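Long-range contacts in serine protease inhibitor 4, isoform B (PDB 4P0F), which probably inhibits serine and cysteine endopeptidases, as other serpins do, and is seen here in its cleaved form: residues 149-154 against 315-320; 175-180 against 204-209. One frame throughout, in Å; residues are numbered along the deposited sequence.

Overall arrangement
From the N terminus the chain reaches helix 129-143 and then residues 149-154, whose partner, 315-320, comes only after another 160 residues; contact 1 closes this long loop. Inside it lies contact 2, a short closure in which 175-180 meets 204-209 across 23 residues. Strand 161-174 connects the first segments of the two contacts and pairs with strand 328-341, which in turn pairs with strand 311-324. Contact 1 therefore ties the connection after helix 129-143 to the large serpin sheet, whereas contact 2 joins the connection leaving strand 161-174 to strand 197-213. Their centres lie about 35 Å apart, on opposite sides of the chain's centre, and their nearest atoms are about 16 Å apart.

Contact 1: 149-154 against 315-320; sequences KDLVPA and AIIHKA
Two peptide carbonyls, of K149 and D150, accept hydrogen bonds from the ammonium group of K319, each in a different way. NZ of K319 lies in the plane of the K149 carbonyl, 3.1 Å from K149 O with a C=O···N angle of 153°. It is nearer D150 O, at 2.8 Å, but stands above the plane of that carbonyl, 64° out of it. Residues 149-154 belong to the serpin connection between helix 129-143 (helix F) and strand 161-174, and pack against strand 311-324 of sheet A. The left-handed backbone conformation of D150 probably helps bring both carbonyls to one nitrogen. At K319, CG is anti to the carbonyl carbon (chi1 -70°) and the chain is extended beyond it, carrying NZ out to the loop. The D150 carboxylate is near K319 but beyond salt-bridge distance, OD2 being 4.5 Å from K319 NZ, and probably adds a mild electrostatic pull.

The aliphatic part of K319 slides past L151 in the opposite direction, with L151 CD1 3.9 Å from K319 CG. L151 also touches V140 of helix 129-143 and A334 of strand 328-341, the reactive-centre segment inserted into sheet A. I317 points toward the loop and brings CG2 to 3.4 Å from L151 O. Its other branch meets the proline tip to tip, I317 CD1 lying 3.5 Å from P153 CD.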
# COMPACT_ATOMS: atom_id res chain seq x y z
N LYS A 149 3.80 7.84 -11.69
CA LYS A 149 3.41 8.48 -12.95
C LYS A 149 2.41 7.64 -13.71
O LYS A 149 2.40 6.41 -13.58
CB LYS A 149 4.64 8.72 -13.83
CG LYS A 149 5.75 9.48 -13.16
CD LYS A 149 6.86 9.77 -14.16
CE LYS A 149 7.91 10.71 -13.61
NZ LYS A 149 8.89 11.08 -14.66
N ASP A 150 1.58 8.30 -14.50
CA ASP A 150 0.57 7.64 -15.32
C ASP A 150 -0.24 6.61 -14.55
O ASP A 150 -0.43 5.49 -15.03
CB ASP A 150 1.22 6.96 -16.53
CG ASP A 150 0.20 6.57 -17.60
OD1 ASP A 150 -0.78 7.31 -17.81
OD2 ASP A 150 0.38 5.51 -18.24
N LEU A 151 -0.73 6.96 -13.36
CA LEU A 151 -1.51 6.01 -12.56
C LEU A 151 -2.70 5.46 -13.34
O LEU A 151 -2.85 4.25 -13.48
CB LEU A 151 -2.01 6.66 -11.26
CG LEU A 151 -2.86 5.73 -10.37
CD1 LEU A 151 -2.00 4.65 -9.77
CD2 LEU A 151 -3.58 6.50 -9.30
N VAL A 152 -3.55 6.36 -13.83
CA VAL A 152 -4.78 5.96 -14.52
C VAL A 152 -4.63 6.21 -16.02
O VAL A 152 -4.63 7.35 -16.44
CB VAL A 152 -6.00 6.73 -13.99
CG1 VAL A 152 -7.27 6.23 -14.66
CG2 VAL A 152 -6.09 6.59 -12.48
N PRO A 153 -4.51 5.14 -16.82
CA PRO A 153 -4.32 5.37 -18.26
C PRO A 153 -5.56 5.95 -18.91
O PRO A 153 -6.68 5.64 -18.48
CB PRO A 153 -4.03 3.97 -18.82
CG PRO A 153 -3.80 3.09 -17.65
CD PRO A 153 -4.51 3.70 -16.49
N ALA A 154 -5.38 6.75 -19.94
CA ALA A 154 -6.49 7.34 -20.65
C ALA A 154 -7.41 6.26 -21.20
O ALA A 154 -8.62 6.48 -21.30
CB ALA A 154 -6.00 8.24 -21.78
N ALA A 315 -12.27 -0.36 -12.95
CA ALA A 315 -10.86 -0.63 -12.70
C ALA A 315 -10.44 -0.19 -11.32
O ALA A 315 -10.94 0.79 -10.78
CB ALA A 315 -10.01 0.07 -13.75
N ILE A 316 -9.50 -0.95 -10.73
CA ILE A 316 -8.80 -0.52 -9.53
C ILE A 316 -7.32 -0.66 -9.83
O ILE A 316 -6.85 -1.76 -10.06
CB ILE A 316 -9.14 -1.36 -8.28
CG1 ILE A 316 -10.64 -1.46 -8.06
CG2 ILE A 316 -8.43 -0.78 -7.06
CD1 ILE A 316 -11.05 -2.31 -6.85
N ILE A 317 -6.61 0.46 -9.90
CA ILE A 317 -5.20 0.44 -10.29
C ILE A 317 -4.34 0.88 -9.12
O ILE A 317 -4.62 1.89 -8.48
CB ILE A 317 -4.94 1.34 -11.51
CG1 ILE A 317 -5.75 0.85 -12.71
CG2 ILE A 317 -3.47 1.34 -11.86
CD1 ILE A 317 -5.95 1.89 -13.80
N HIS A 318 -3.29 0.12 -8.84
CA HIS A 318 -2.38 0.45 -7.76
C HIS A 318 -0.97 0.48 -8.29
O HIS A 318 -0.57 -0.43 -9.02
CB HIS A 318 -2.49 -0.55 -6.62
CG HIS A 318 -1.69 -0.19 -5.41
ND1 HIS A 318 -2.05 0.82 -4.55
CD2 HIS A 318 -0.54 -0.71 -4.92
CE1 HIS A 318 -1.17 0.90 -3.57
NE2 HIS A 318 -0.24 -0.02 -3.77
N LYS A 319 -0.24 1.52 -7.92
CA LYS A 319 1.17 1.62 -8.27
C LYS A 319 1.96 2.03 -7.05
O LYS A 319 1.51 2.86 -6.28
CB LYS A 319 1.38 2.63 -9.39
CG LYS A 319 0.86 2.21 -10.74
CD LYS A 319 1.54 3.02 -11.86
CE LYS A 319 0.92 2.72 -13.23
NZ LYS A 319 1.48 3.51 -14.38
N ALA A 320 3.15 1.45 -6.89
CA ALA A 320 3.98 1.75 -5.73
C ALA A 320 5.47 1.72 -6.09
O ALA A 320 5.88 1.12 -7.08
CB ALA A 320 3.67 0.79 -4.61

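Contact 2: 175-180 against 204-209; sequences WQHQFA and LKERFR
H177 and E206 form a stacked pair: the imidazole and carboxylate planes are only 10° apart, and E206 OE1 sits over the ring centre, 3.7 Å above its plane. The E206 chain is bent at chi2 (-77°), which turns CD back over the ring of H177. CG of Q176 covers the opposite face, so the imidazole is held between the two side chains. F208 approaches at the edge, its CE1 3.9 Å from H177 CD2. The nearby carboxylate would be expected to favour a protonated imidazole.

Apolar contact is carried by L204, which crosses F179 at about a right angle. L204 CD2 makes a CH-pi contact 4.0 Å from the centroid of the F179 ring, and L204 CB lies 3.6 Å from F179 CD2.

Polar links run through water, with no direct hydrogen bond between the segments. One water lies in the imidazole plane, 2.9 Å from H177 ND1, and donates a weak bond to E206 OE2. A second donates to Q178 O at 2.8 Å and to E206 OE2 at 3.0 Å. An alanine at H177 would probably leave the E206 carboxylate without the ring it stacks on, held mainly by water and freer to turn, and the first water without its imidazole mate.

The loop follows strand 161-174 at the serpin breach, where W175 NE1 bonds to N325 O and its ring meets Y225. Strand 197-213 pairs here with strand 263-281, whose L269 also touches F179, while F208 packs on L221 and L223 of strand 218-224.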
# COMPACT_ATOMS: atom_id res chain seq x y z
N TRP A 175 17.10 7.44 8.39
CA TRP A 175 17.34 6.46 9.45
C TRP A 175 17.75 7.16 10.74
O TRP A 175 18.48 8.16 10.72
CB TRP A 175 18.44 5.46 9.09
CG TRP A 175 18.24 4.62 7.88
CD1 TRP A 175 19.04 4.57 6.79
CD2 TRP A 175 17.18 3.68 7.65
NE1 TRP A 175 18.57 3.65 5.89
CE2 TRP A 175 17.42 3.10 6.39
CE3 TRP A 175 16.06 3.27 8.38
CZ2 TRP A 175 16.59 2.14 5.84
CZ3 TRP A 175 15.23 2.33 7.83
CH2 TRP A 175 15.50 1.77 6.58
N GLN A 176 17.30 6.62 11.86
CA GLN A 176 17.80 7.07 13.16
C GLN A 176 19.30 6.80 13.18
O GLN A 176 20.08 7.62 13.63
CB GLN A 176 17.09 6.34 14.30
CG GLN A 176 17.56 6.77 15.69
CD GLN A 176 17.12 8.18 16.05
OE1 GLN A 176 15.98 8.57 15.79
NE2 GLN A 176 18.02 8.94 16.65
N HIS A 177 19.67 5.63 12.66
CA HIS A 177 21.08 5.26 12.50
C HIS A 177 21.39 5.01 11.03
O HIS A 177 21.09 3.94 10.50
CB HIS A 177 21.40 4.01 13.32
CG HIS A 177 21.01 4.12 14.75
ND1 HIS A 177 21.54 5.07 15.60
CD2 HIS A 177 20.14 3.40 15.50
CE1 HIS A 177 21.01 4.93 16.80
NE2 HIS A 177 20.16 3.93 16.77
N GLN A 178 21.98 6.00 10.38
CA GLN A 178 22.30 5.88 8.97
C GLN A 178 23.50 4.97 8.74
O GLN A 178 24.36 4.80 9.61
CB GLN A 178 22.58 7.26 8.37
CG GLN A 178 21.40 8.21 8.38
CD GLN A 178 21.75 9.56 7.79
OE1 GLN A 178 22.30 9.64 6.70
NE2 GLN A 178 21.44 10.62 8.53
N PHE A 179 23.53 4.39 7.54
CA PHE A 179 24.66 3.63 7.06
C PHE A 179 25.68 4.60 6.52
O PHE A 179 25.33 5.67 6.03
CB PHE A 179 24.25 2.66 5.95
CG PHE A 179 23.19 1.65 6.34
CD1 PHE A 179 21.84 2.00 6.35
CD2 PHE A 179 23.53 0.35 6.65
CE1 PHE A 179 20.88 1.08 6.69
CE2 PHE A 179 22.56 -0.57 7.00
CZ PHE A 179 21.24 -0.21 7.01
N ALA A 180 26.94 4.20 6.62
CA ALA A 180 28.03 4.95 6.02
C ALA A 180 28.19 4.51 4.57
O ALA A 180 28.47 3.35 4.30
CB ALA A 180 29.31 4.73 6.79
N LEU A 204 26.11 -2.08 8.91
CA LEU A 204 25.98 -1.24 10.09
C LEU A 204 25.89 -2.10 11.35
O LEU A 204 25.18 -3.10 11.36
CB LEU A 204 24.74 -0.36 9.94
CG LEU A 204 24.35 0.66 11.00
CD1 LEU A 204 25.43 1.70 11.19
CD2 LEU A 204 23.04 1.30 10.59
N LYS A 205 26.64 -1.71 12.38
CA LYS A 205 26.50 -2.32 13.70
C LYS A 205 25.86 -1.33 14.66
O LYS A 205 26.39 -0.24 14.89
CB LYS A 205 27.85 -2.79 14.24
CG LYS A 205 28.51 -3.84 13.37
CD LYS A 205 29.83 -4.32 13.97
CE LYS A 205 30.53 -5.31 13.05
NZ LYS A 205 31.09 -4.65 11.85
N GLU A 206 24.71 -1.71 15.20
CA GLU A 206 23.94 -0.85 16.09
C GLU A 206 23.05 -1.71 16.98
O GLU A 206 22.87 -2.90 16.70
CB GLU A 206 23.07 0.14 15.30
CG GLU A 206 23.78 1.29 14.60
CD GLU A 206 24.19 2.40 15.53
OE1 GLU A 206 23.84 2.36 16.73
OE2 GLU A 206 24.87 3.34 15.06
N ARG A 207 22.52 -1.13 18.04
CA ARG A 207 21.43 -1.75 18.78
C ARG A 207 20.14 -1.49 18.02
O ARG A 207 19.81 -0.34 17.74
CB ARG A 207 21.31 -1.21 20.20
CG ARG A 207 22.29 -1.81 21.19
CD ARG A 207 22.11 -1.23 22.58
NE ARG A 207 20.98 -1.83 23.31
CZ ARG A 207 21.06 -2.94 24.04
NH1 ARG A 207 22.21 -3.61 24.14
NH2 ARG A 207 19.99 -3.40 24.67
N PHE A 208 19.45 -2.57 17.66
CA PHE A 208 18.16 -2.50 17.00
C PHE A 208 17.21 -3.43 17.72
O PHE A 208 17.65 -4.37 18.39
CB PHE A 208 18.23 -2.93 15.54
CG PHE A 208 18.98 -1.98 14.65
CD1 PHE A 208 18.50 -0.71 14.39
CD2 PHE A 208 20.14 -2.39 14.02
CE1 PHE A 208 19.18 0.15 13.55
CE2 PHE A 208 20.82 -1.54 13.17
CZ PHE A 208 20.34 -0.27 12.94
N ARG A 209 15.92 -3.18 17.57
CA ARG A 209 14.91 -4.13 17.99
C ARG A 209 14.95 -5.35 17.07
O ARG A 209 14.87 -5.22 15.85
CB ARG A 209 13.52 -3.49 17.96
CG ARG A 209 13.36 -2.36 18.95
CD ARG A 209 11.93 -1.88 18.97
NE ARG A 209 11.01 -2.90 19.48
CZ ARG A 209 9.69 -2.79 19.43
NH1 ARG A 209 9.13 -1.72 18.89
NH2 ARG A 209 8.92 -3.76 19.92
O HOH W 1 23.76 6.56 14.43
O HOH W 2 24.60 4.77 12.41